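Local coordinates for protein sialidase B (Streptococcus pneumoniae serotype 4, PDB 4XJW) that cleaves alpha-linked terminal sialic acids from oligosaccharides, glycoproteins and glycolipids, acting as an intramolecular trans-sialidase of glycosyl hydrolase family 33, at residues Asn419-Thr424 / Asn448-Cys453; Lys437-Phe442 / Gln486-Ser491; Asp289-Glu294 / Leu466-Tyr471. The protein carries 1 engineered substitution. All blocks are in the same frame, centred on the assembly; numbering follows the deposited sequence.

In the fold
All three contacts lie at one junction between neighbouring blades of the sialidase beta-propeller, where strands 286-294 and 451-459 run parallel and join the two four-stranded blades. Contact 1 lies where the chain enters the second blade, contact 2 joins segments at the two outermost strands of the sheet, and contact 3 packs 289-294 against 466-471; the centres of contacts 1 and 2 are about 9 Å apart, 1 and 3 about 10 Å. Trp-488 links them: its CZ2 lies 3.6 Å from Met-423 CE and its CH2 3.5 Å from Phe-468 CD2. The side chain of Tyr-451 is about 7 Å from that of Glu-503, a predicted active-site residue, and that of Glu-294 about 6 Å from the bound inhibitor.

Contact 1: residues Asn419-Thr424 / Asn448-Cys453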
loop_
_atom_site.group_PDB
_atom_site.type_symbol
_atom_site.label_atom_id
_atom_site.label_comp_id
_atom_site.label_asym_id
_atom_site.label_seq_id
_atom_site.Cartn_x
_atom_site.Cartn_y
_atom_site.Cartn_z
ATOM N N ASN A 419 2.522 -21.629 -0.645
ATOM C CA ASN A 419 3.331 -20.403 -0.562
ATOM C C ASN A 419 4.790 -20.688 -0.224
ATOM O O ASN A 419 5.101 -21.614 0.540
ATOM C CB ASN A 419 2.741 -19.445 0.469
ATOM C CG ASN A 419 2.616 -20.085 1.830
ATOM O OD1 ASN A 419 1.796 -20.986 2.018
ATOM N ND2 ASN A 419 3.430 -19.634 2.787
ATOM N N TYR A 420 5.683 -19.873 -0.790
ATOM C CA TYR A 420 7.120 -20.008 -0.576
ATOM C C TYR A 420 7.711 -18.675 -0.126
ATOM O O TYR A 420 7.043 -17.645 -0.199
ATOM C CB TYR A 420 7.829 -20.444 -1.863
ATOM C CG TYR A 420 7.295 -21.715 -2.486
ATOM C CD1 TYR A 420 6.128 -21.708 -3.249
ATOM C CD2 TYR A 420 7.967 -22.921 -2.321
ATOM C CE1 TYR A 420 5.646 -22.869 -3.823
ATOM C CE2 TYR A 420 7.489 -24.085 -2.890
ATOM C CZ TYR A 420 6.331 -24.052 -3.633
ATOM O OH TYR A 420 5.858 -25.217 -4.197
ATOM N N ILE A 421 8.961 -18.701 0.325
ATOM C CA ILE A 421 9.716 -17.469 0.560
ATOM C C ILE A 421 10.905 -17.470 -0.379
ATOM O O ILE A 421 11.583 -18.487 -0.514
ATOM C CB ILE A 421 10.222 -17.353 2.013
ATOM C CG1 ILE A 421 9.048 -17.304 2.985
ATOM C CG2 ILE A 421 11.081 -16.093 2.201
ATOM C CD1 ILE A 421 9.460 -17.192 4.457
ATOM N N ALA A 422 11.149 -16.341 -1.040
ATOM C CA ALA A 422 12.333 -16.219 -1.889
ATOM C C ALA A 422 13.166 -15.048 -1.436
ATOM O O ALA A 422 12.663 -14.165 -0.750
ATOM C CB ALA A 422 11.948 -16.050 -3.328
ATOM N N MET A 423 14.427 -15.038 -1.863
ATOM C CA MET A 423 15.337 -13.945 -1.550
ATOM C C MET A 423 16.009 -13.457 -2.824
ATOM O O MET A 423 16.236 -14.240 -3.748
ATOM C CB MET A 423 16.380 -14.399 -0.529
ATOM C CG MET A 423 17.420 -15.339 -1.058
ATOM S SD MET A 423 18.784 -15.557 0.103
ATOM C CE MET A 423 18.878 -13.999 0.888
ATOM N N THR A 424 16.286 -12.156 -2.887
ATOM C CA THR A 424 17.137 -11.614 -3.925
ATOM C C THR A 424 18.143 -10.705 -3.245
ATOM O O THR A 424 17.948 -10.313 -2.083
ATOM C CB THR A 424 16.341 -10.855 -5.023
ATOM O OG1 THR A 424 17.261 -10.380 -6.017
ATOM C CG2 THR A 424 15.568 -9.667 -4.444
ATOM N N ASN A 448 3.372 -25.765 4.886
ATOM C CA ASN A 448 3.581 -24.691 3.918
ATOM C C ASN A 448 4.618 -23.696 4.422
ATOM O O ASN A 448 5.021 -23.750 5.583
ATOM C CB ASN A 448 2.257 -23.985 3.603
ATOM C CG ASN A 448 1.692 -23.232 4.787
ATOM O OD1 ASN A 448 1.771 -23.690 5.926
ATOM N ND2 ASN A 448 1.114 -22.061 4.524
ATOM N N GLY A 449 5.060 -22.797 3.548
ATOM C CA GLY A 449 6.013 -21.780 3.953
ATOM C C GLY A 449 5.436 -20.931 5.069
ATOM O O GLY A 449 4.210 -20.796 5.203
ATOM N N THR A 450 6.315 -20.382 5.899
ATOM C CA THR A 450 5.890 -19.372 6.851
ATOM C C THR A 450 5.664 -18.096 6.045
ATOM O O THR A 450 6.034 -18.030 4.870
ATOM C CB THR A 450 6.939 -19.130 7.939
ATOM O OG1 THR A 450 8.183 -18.727 7.346
ATOM C CG2 THR A 450 7.160 -20.407 8.767
ATOM N N TYR A 451 5.047 -17.105 6.673
ATOM C CA TYR A 451 4.674 -15.883 5.972
ATOM C C TYR A 451 5.607 -14.762 6.397
ATOM O O TYR A 451 5.734 -14.476 7.590
ATOM C CB TYR A 451 3.230 -15.517 6.293
ATOM C CG TYR A 451 2.258 -16.665 6.121
ATOM C CD1 TYR A 451 1.970 -17.173 4.864
ATOM C CD2 TYR A 451 1.637 -17.239 7.223
ATOM C CE1 TYR A 451 1.082 -18.227 4.704
ATOM C CE2 TYR A 451 0.750 -18.283 7.078
ATOM C CZ TYR A 451 0.475 -18.772 5.818
ATOM O OH TYR A 451 -0.413 -19.823 5.686
ATOM N N LEU A 452 6.263 -14.127 5.424
ATOM C CA LEU A 452 7.242 -13.101 5.744
ATOM C C LEU A 452 6.572 -11.905 6.401
ATOM O O LEU A 452 5.503 -11.465 5.978
ATOM C CB LEU A 452 7.972 -12.664 4.484
ATOM C CG LEU A 452 9.199 -11.777 4.657
ATOM C CD1 LEU A 452 10.338 -12.524 5.312
ATOM C CD2 LEU A 452 9.619 -11.249 3.291
ATOM N N CYS A 453 7.207 -11.375 7.438
ATOM C CA CYS A 453 6.740 -10.132 8.035
ATOM C C CYS A 453 7.244 -8.960 7.212
ATOM O O CYS A 453 8.457 -8.781 7.053
ATOM C CB CYS A 453 7.246 -9.990 9.470
ATOM S SG CYS A 453 6.697 -11.331 10.560
HETATM O O HOH W 1 5.218 -17.458 2.149
#
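Asn-448 meets Asn-419 where the chain passes from one blade of the six-bladed sialidase propeller to the next: residues 419-424 enter the third strand of a blade, and 448-453 lead into the innermost strand of its neighbour. The two carboxamides touch with their planes 75° apart. Asn-448 ND2 donates to Asn-419 OD1 at 2.8 Å, in the carbonyl plane and on a lone pair, and also to Tyr-451 OH at 2.9 Å; both bonds are well formed, which fixes the flip of its amide. Gly-449 follows with a backbone bond from its N to Asn-419 O (3.2 Å). Its own O receives Asn-419 ND2 at 2.8 Å, from a donor that stands well above the carbonyl plane. In Asn-419, chi1 (57°) puts CG between the backbone N and the carbonyl carbon, and the amide beyond it meets Asn-448 with OD1 and Gly-449 with ND2.

At Thr-450 the contact is partly wet. A water accepts from Asn-419 ND2 and donates to Thr-450 O (2.9 Å) and Tyr-420 O (3.0 Å), so this ND2 is held by two partners, while Ile-421 CD1 packs 3.5 Å from Thr-450 OG1. Asn-419 ND2 also approaches the Tyr-451 ring obliquely, 3.3 Å from Tyr-451 CE1, with the amide and ring planes only 21° apart; the ring of Tyr-471 meets that of Tyr-451 too. One residue on, Leu-452 N is bonded to the side-chain oxygen OD1 of Asp-306 in strand 301-308.

Contact 2: residues Lys437-Phe442 / Gln486-Ser491; sequences KLLPPF and QTWKKS
Phe-442 reaches across from the loop after the outermost strand of one blade to the closing segment of an Asp-box on the next. Residues 486-491 carry the end of the third BNR repeat: Thr-487 OG1 is bonded to Asp-483 and Thr-487 O to Ser-481, the bonding expected of this turn, and Trp-488 is its characteristic aromatic residue.

Followed outward, Phe-442 begins with CB 4.1 Å from Lys-490 CB. CG stands anti to the carbonyl carbon, beside the backbone N (chi1 -65°), and the ring beyond it extends past Lys-490 to Trp-488. CD1 again meets Lys-490 CB, at 4.0 Å; CE1 comes up to Trp-488 CB, at 3.6 Å; and CZ, the tip, closes on the same Trp-488 CB at 3.4 Å. That methylene lies at the edge of the phenyl ring, near its plane, while Phe-442 CZ is oblique to the indole. In the reverse direction the Lys-490 chain slides past, its CD 3.5 Å from Phe-442 O, before bending at its end to place NZ on Ser-492 OG.

The indole itself is met by Leu-439. Leu-439 CD1 sits over its five-membered ring, 4.0 Å from the centroid and 4° off the normal, a well-centred CH-pi contact, while Leu-439 CD2 approaches Trp-488 NE1 to 3.6 Å. That N-H makes a weak bond to Gly-485 O.

The contact is hydrophobic, with no hydrogen bond across it. Among the neighbouring strands, Leu-479 of strand 475-481 touches both Phe-442 and Trp-488, and Ile-421 and Met-423 of strand 420-426 lie against Leu-439.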
loop_
_atom_site.group_PDB
_atom_site.type_symbol
_atom_site.label_atom_id
_atom_site.label_comp_id
_atom_site.label_asym_id
_atom_site.label_seq_id
_atom_site.Cartn_x
_atom_site.Cartn_y
_atom_site.Cartn_z
ATOM N N LYS A 437 16.082 -16.564 -5.421
ATOM C CA LYS A 437 16.259 -17.964 -5.045
ATOM C C LYS A 437 15.249 -18.321 -3.969
ATOM O O LYS A 437 14.949 -17.507 -3.097
ATOM C CB LYS A 437 17.672 -18.208 -4.527
ATOM C CG LYS A 437 18.742 -17.975 -5.567
ATOM C CD LYS A 437 20.126 -18.238 -5.008
ATOM C CE LYS A 437 21.183 -18.006 -6.069
ATOM N NZ LYS A 437 22.249 -19.041 -6.002
ATOM N N LEU A 438 14.712 -19.537 -4.025
ATOM C CA LEU A 438 13.812 -19.986 -2.967
ATOM C C LEU A 438 14.575 -20.312 -1.684
ATOM O O LEU A 438 15.647 -20.903 -1.729
ATOM C CB LEU A 438 13.018 -21.214 -3.409
ATOM C CG LEU A 438 12.059 -20.970 -4.575
ATOM C CD1 LEU A 438 11.292 -22.246 -4.978
ATOM C CD2 LEU A 438 11.092 -19.832 -4.281
ATOM N N LEU A 439 14.022 -19.912 -0.543
ATOM C CA LEU A 439 14.559 -20.342 0.739
ATOM C C LEU A 439 14.175 -21.793 0.978
ATOM O O LEU A 439 13.151 -22.255 0.473
ATOM C CB LEU A 439 14.046 -19.460 1.886
ATOM C CG LEU A 439 14.597 -18.028 1.986
ATOM C CD1 LEU A 439 14.698 -17.583 3.434
ATOM C CD2 LEU A 439 15.930 -17.890 1.289
ATOM N N PRO A 440 14.993 -22.525 1.753
ATOM C CA PRO A 440 14.604 -23.896 2.100
ATOM C C PRO A 440 13.370 -23.905 2.997
ATOM O O PRO A 440 13.054 -22.889 3.619
ATOM C CB PRO A 440 15.812 -24.401 2.889
ATOM C CG PRO A 440 16.415 -23.174 3.485
ATOM C CD PRO A 440 16.225 -22.109 2.444
ATOM N N PRO A 441 12.669 -25.045 3.069
ATOM C CA PRO A 441 11.581 -25.172 4.041
ATOM C C PRO A 441 12.155 -25.283 5.450
ATOM O O PRO A 441 13.227 -25.865 5.621
ATOM C CB PRO A 441 10.898 -26.483 3.633
ATOM C CG PRO A 441 11.958 -27.259 2.943
ATOM C CD PRO A 441 12.838 -26.261 2.252
ATOM N N PHE A 442 11.463 -24.718 6.436
ATOM C CA PHE A 442 11.972 -24.707 7.803
ATOM C C PHE A 442 11.159 -25.570 8.772
ATOM O O PHE A 442 11.600 -25.832 9.892
ATOM C CB PHE A 442 12.056 -23.274 8.326
ATOM C CG PHE A 442 13.057 -22.426 7.599
ATOM C CD1 PHE A 442 14.389 -22.420 7.984
ATOM C CD2 PHE A 442 12.667 -21.643 6.520
ATOM C CE1 PHE A 442 15.319 -21.641 7.304
ATOM C CE2 PHE A 442 13.578 -20.860 5.844
ATOM C CZ PHE A 442 14.912 -20.864 6.232
ATOM N N GLN A 486 23.368 -16.977 2.579
ATOM C CA GLN A 486 23.709 -18.202 1.863
ATOM C C GLN A 486 23.020 -19.404 2.497
ATOM O O GLN A 486 22.526 -20.289 1.798
ATOM C CB GLN A 486 25.224 -18.419 1.836
ATOM C CG GLN A 486 25.974 -17.497 0.894
ATOM C CD GLN A 486 27.470 -17.744 0.917
ATOM O OE1 GLN A 486 27.989 -18.553 0.148
ATOM N NE2 GLN A 486 28.171 -17.052 1.806
ATOM N N THR A 487 22.986 -19.429 3.827
ATOM C CA THR A 487 22.297 -20.490 4.546
ATOM C C THR A 487 21.443 -19.900 5.650
ATOM O O THR A 487 21.743 -18.826 6.177
ATOM C CB THR A 487 23.280 -21.522 5.142
ATOM O OG1 THR A 487 24.121 -20.895 6.118
ATOM C CG2 THR A 487 24.146 -22.122 4.051
ATOM N N TRP A 488 20.375 -20.605 5.993
ATOM C CA TRP A 488 19.423 -20.117 6.975
ATOM C C TRP A 488 19.093 -21.192 7.997
ATOM O O TRP A 488 19.156 -22.389 7.700
ATOM C CB TRP A 488 18.136 -19.684 6.274
ATOM C CG TRP A 488 18.340 -18.564 5.316
ATOM C CD1 TRP A 488 18.729 -18.656 4.013
ATOM C CD2 TRP A 488 18.179 -17.171 5.591
ATOM N NE1 TRP A 488 18.806 -17.406 3.455
ATOM C CE2 TRP A 488 18.481 -16.470 4.410
ATOM C CE3 TRP A 488 17.807 -16.441 6.729
ATOM C CZ2 TRP A 488 18.431 -15.078 4.327
ATOM C CZ3 TRP A 488 17.747 -15.069 6.653
ATOM C CH2 TRP A 488 18.060 -14.395 5.458
ATOM N N LYS A 489 18.744 -20.760 9.204
ATOM C CA LYS A 489 18.147 -21.655 10.185
ATOM C C LYS A 489 16.965 -20.940 10.809
ATOM O O LYS A 489 16.819 -19.729 10.667
ATOM C CB LYS A 489 19.154 -22.047 11.272
ATOM C CG LYS A 489 19.478 -20.917 12.244
ATOM C CD LYS A 489 20.385 -21.405 13.375
ATOM C CE LYS A 489 20.714 -20.282 14.346
ATOM N NZ LYS A 489 21.533 -20.769 15.499
ATOM N N LYS A 490 16.117 -21.682 11.504
ATOM C CA LYS A 490 14.971 -21.081 12.156
ATOM C C LYS A 490 15.162 -20.996 13.658
ATOM O O LYS A 490 15.892 -21.789 14.255
ATOM C CB LYS A 490 13.692 -21.867 11.845
ATOM C CG LYS A 490 13.461 -23.105 12.713
ATOM C CD LYS A 490 12.037 -23.648 12.539
ATOM C CE LYS A 490 11.836 -24.953 13.308
ATOM N NZ LYS A 490 11.883 -24.761 14.787
ATOM N N SER A 491 14.526 -20.001 14.255
ATOM C CA SER A 491 14.347 -19.963 15.695
ATOM C C SER A 491 12.862 -19.735 15.935
ATOM O O SER A 491 12.317 -18.686 15.585
ATOM C CB SER A 491 15.190 -18.853 16.324
ATOM O OG SER A 491 15.043 -18.860 17.729
#

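Contact 3: residues Asp289-Glu294 / Leu466-Tyr471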
loop_
_atom_site.group_PDB
_atom_site.type_symbol
_atom_site.label_atom_id
_atom_site.label_comp_id
_atom_site.label_asym_id
_atom_site.label_seq_id
_atom_site.Cartn_x
_atom_site.Cartn_y
_atom_site.Cartn_z
ATOM N N ASP A 289 4.352 -9.142 0.106
ATOM C CA ASP A 289 4.971 -8.893 1.421
ATOM C C ASP A 289 6.491 -8.985 1.404
ATOM O O ASP A 289 7.064 -10.061 1.569
ATOM C CB ASP A 289 4.389 -9.811 2.517
ATOM C CG ASP A 289 2.927 -9.530 2.797
ATOM O OD1 ASP A 289 2.397 -8.528 2.272
ATOM O OD2 ASP A 289 2.292 -10.316 3.538
ATOM N N SER A 290 7.139 -7.843 1.217
ATOM C CA SER A 290 8.590 -7.813 1.132
ATOM C C SER A 290 9.247 -7.271 2.390
ATOM O O SER A 290 8.612 -6.572 3.197
ATOM C CB SER A 290 9.055 -7.017 -0.093
ATOM O OG SER A 290 8.722 -5.641 0.014
ATOM N N SER A 291 10.537 -7.568 2.525
ATOM C CA SER A 291 11.318 -7.152 3.690
ATOM C C SER A 291 12.775 -6.962 3.270
ATOM O O SER A 291 13.292 -7.745 2.460
ATOM C CB SER A 291 11.219 -8.194 4.809
ATOM O OG SER A 291 11.636 -7.628 6.035
ATOM N N ILE A 292 13.434 -5.941 3.827
ATOM C CA ILE A 292 14.796 -5.564 3.428
ATOM C C ILE A 292 15.773 -5.560 4.606
ATOM O O ILE A 292 15.409 -5.173 5.716
ATOM C CB ILE A 292 14.811 -4.159 2.798
ATOM C CG1 ILE A 292 14.105 -4.167 1.448
ATOM C CG2 ILE A 292 16.243 -3.664 2.591
ATOM C CD1 ILE A 292 13.853 -2.755 0.919
ATOM N N VAL A 293 17.015 -5.979 4.361
ATOM C CA VAL A 293 18.083 -5.792 5.330
ATOM C C VAL A 293 19.379 -5.541 4.575
ATOM O O VAL A 293 19.500 -5.896 3.397
ATOM C CB VAL A 293 18.211 -7.037 6.241
ATOM C CG1 VAL A 293 18.955 -8.137 5.507
ATOM C CG2 VAL A 293 18.943 -6.682 7.526
ATOM N N GLU A 294 20.333 -4.886 5.225
ATOM C CA GLU A 294 21.662 -4.742 4.628
ATOM C C GLU A 294 22.646 -5.617 5.377
ATOM O O GLU A 294 22.623 -5.665 6.609
ATOM C CB GLU A 294 22.126 -3.287 4.616
ATOM C CG GLU A 294 23.479 -3.091 3.910
ATOM C CD GLU A 294 23.796 -1.628 3.652
ATOM O OE1 GLU A 294 23.768 -0.846 4.620
ATOM O OE2 GLU A 294 24.054 -1.267 2.481
ATOM N N LEU A 466 22.074 -11.772 10.393
ATOM C CA LEU A 466 20.843 -11.242 9.814
ATOM C C LEU A 466 19.635 -12.027 10.297
ATOM O O LEU A 466 19.669 -13.260 10.369
ATOM C CB LEU A 466 20.894 -11.343 8.300
ATOM C CG LEU A 466 22.156 -10.755 7.690
ATOM C CD1 LEU A 466 22.175 -11.089 6.215
ATOM C CD2 LEU A 466 22.214 -9.242 7.920
ATOM N N ILE A 467 18.560 -11.319 10.627
ATOM C CA ILE A 467 17.326 -11.980 11.047
ATOM C C ILE A 467 16.124 -11.419 10.303
ATOM O O ILE A 467 15.925 -10.197 10.250
ATOM C CB ILE A 467 17.063 -11.837 12.554
ATOM C CG1 ILE A 467 18.262 -12.319 13.371
ATOM C CG2 ILE A 467 15.781 -12.623 12.954
ATOM C CD1 ILE A 467 18.000 -12.322 14.874
ATOM N N PHE A 468 15.301 -12.315 9.765
ATOM C CA PHE A 468 14.011 -11.929 9.195
ATOM C C PHE A 468 12.903 -12.611 9.965
ATOM O O PHE A 468 12.897 -13.835 10.087
ATOM C CB PHE A 468 13.920 -12.341 7.729
ATOM C CG PHE A 468 14.646 -11.419 6.787
ATOM C CD1 PHE A 468 14.029 -10.263 6.319
ATOM C CD2 PHE A 468 15.930 -11.718 6.365
ATOM C CE1 PHE A 468 14.681 -9.414 5.453
ATOM C CE2 PHE A 468 16.599 -10.876 5.480
ATOM C CZ PHE A 468 15.965 -9.724 5.025
ATOM N N ALA A 469 11.959 -11.818 10.471
ATOM C CA ALA A 469 10.780 -12.359 11.140
ATOM C C ALA A 469 9.779 -12.907 10.131
ATOM O O ALA A 469 9.527 -12.294 9.077
ATOM C CB ALA A 469 10.126 -11.308 12.012
ATOM N N THR A 470 9.203 -14.063 10.463
ATOM C CA THR A 470 8.075 -14.615 9.714
ATOM C C THR A 470 7.085 -15.140 10.745
ATOM O O THR A 470 7.428 -15.262 11.924
ATOM C CB THR A 470 8.491 -15.766 8.779
ATOM O OG1 THR A 470 8.722 -16.956 9.557
ATOM C CG2 THR A 470 9.764 -15.420 7.991
ATOM N N TYR A 471 5.862 -15.431 10.319
ATOM C CA TYR A 471 4.879 -16.019 11.223
ATOM C C TYR A 471 4.187 -17.197 10.572
ATOM O O TYR A 471 4.192 -17.352 9.346
ATOM C CB TYR A 471 3.848 -14.981 11.669
ATOM C CG TYR A 471 3.032 -14.407 10.539
ATOM C CD1 TYR A 471 1.821 -14.990 10.163
ATOM C CD2 TYR A 471 3.447 -13.270 9.864
ATOM C CE1 TYR A 471 1.068 -14.462 9.128
ATOM C CE2 TYR A 471 2.705 -12.740 8.835
ATOM C CZ TYR A 471 1.519 -13.335 8.466
ATOM O OH TYR A 471 0.795 -12.785 7.427
HETATM O O HOH W 2 1.710 -10.578 6.306
HETATM O O HOH W 3 10.642 -10.057 7.571
#
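Ser-291 and Val-293 meet the ring of Phe-468 in this inter-blade packing of the beta-propeller, where strand 289-294, innermost in its blade, faces strand 466-471, second in the next. The segments run antiparallel (169°) at 8.4 Å between axes, without hydrogen bonds between them, because strand 451-459 is the sheet neighbour of both. At the start of the first segment a water, 2.8 Å from Asp-289 OD2, bridges that carboxylate to Tyr-471 OH.

At Ser-291 the phenyl ring of Phe-468 comes in by its edge: Ser-291 OG lies near the ring plane, 3.6 Å from Phe-468 CD1. OG is anti to the backbone N (chi1 -163°), and it donates to a second water, at 3.0 Å, which in turn donates to Ala-469 O, at 2.9 Å. The water thus bridges the serine hydroxyl to the carbonyl of Ala-469 beside the ring; Ser-291 OG also has a weak bond with Gly-455 O. Ile-292 adds its N at the same ring edge, while its side chain points away from strand 466-471 and touches Thr-210 and Thr-301.

Val-293 makes the apolar contacts. Its CG1 sits between the backbone N and the carbonyl carbon (chi1 79°) and meets Phe-468 CZ at 3.4 Å, close packing that is oblique to the ring; CG2 faces Leu-466 CD2 at 4.2 Å. Glu-294 OE1 is hydrogen-bonded to Ser-215 N, and Glu-294 N makes a weak bond to the OH of Tyr-212, a residue of the inhibitor pocket. The nearest atom of Glu-294 across the contact is its backbone O, 3.8 Å from Leu-466 CD2.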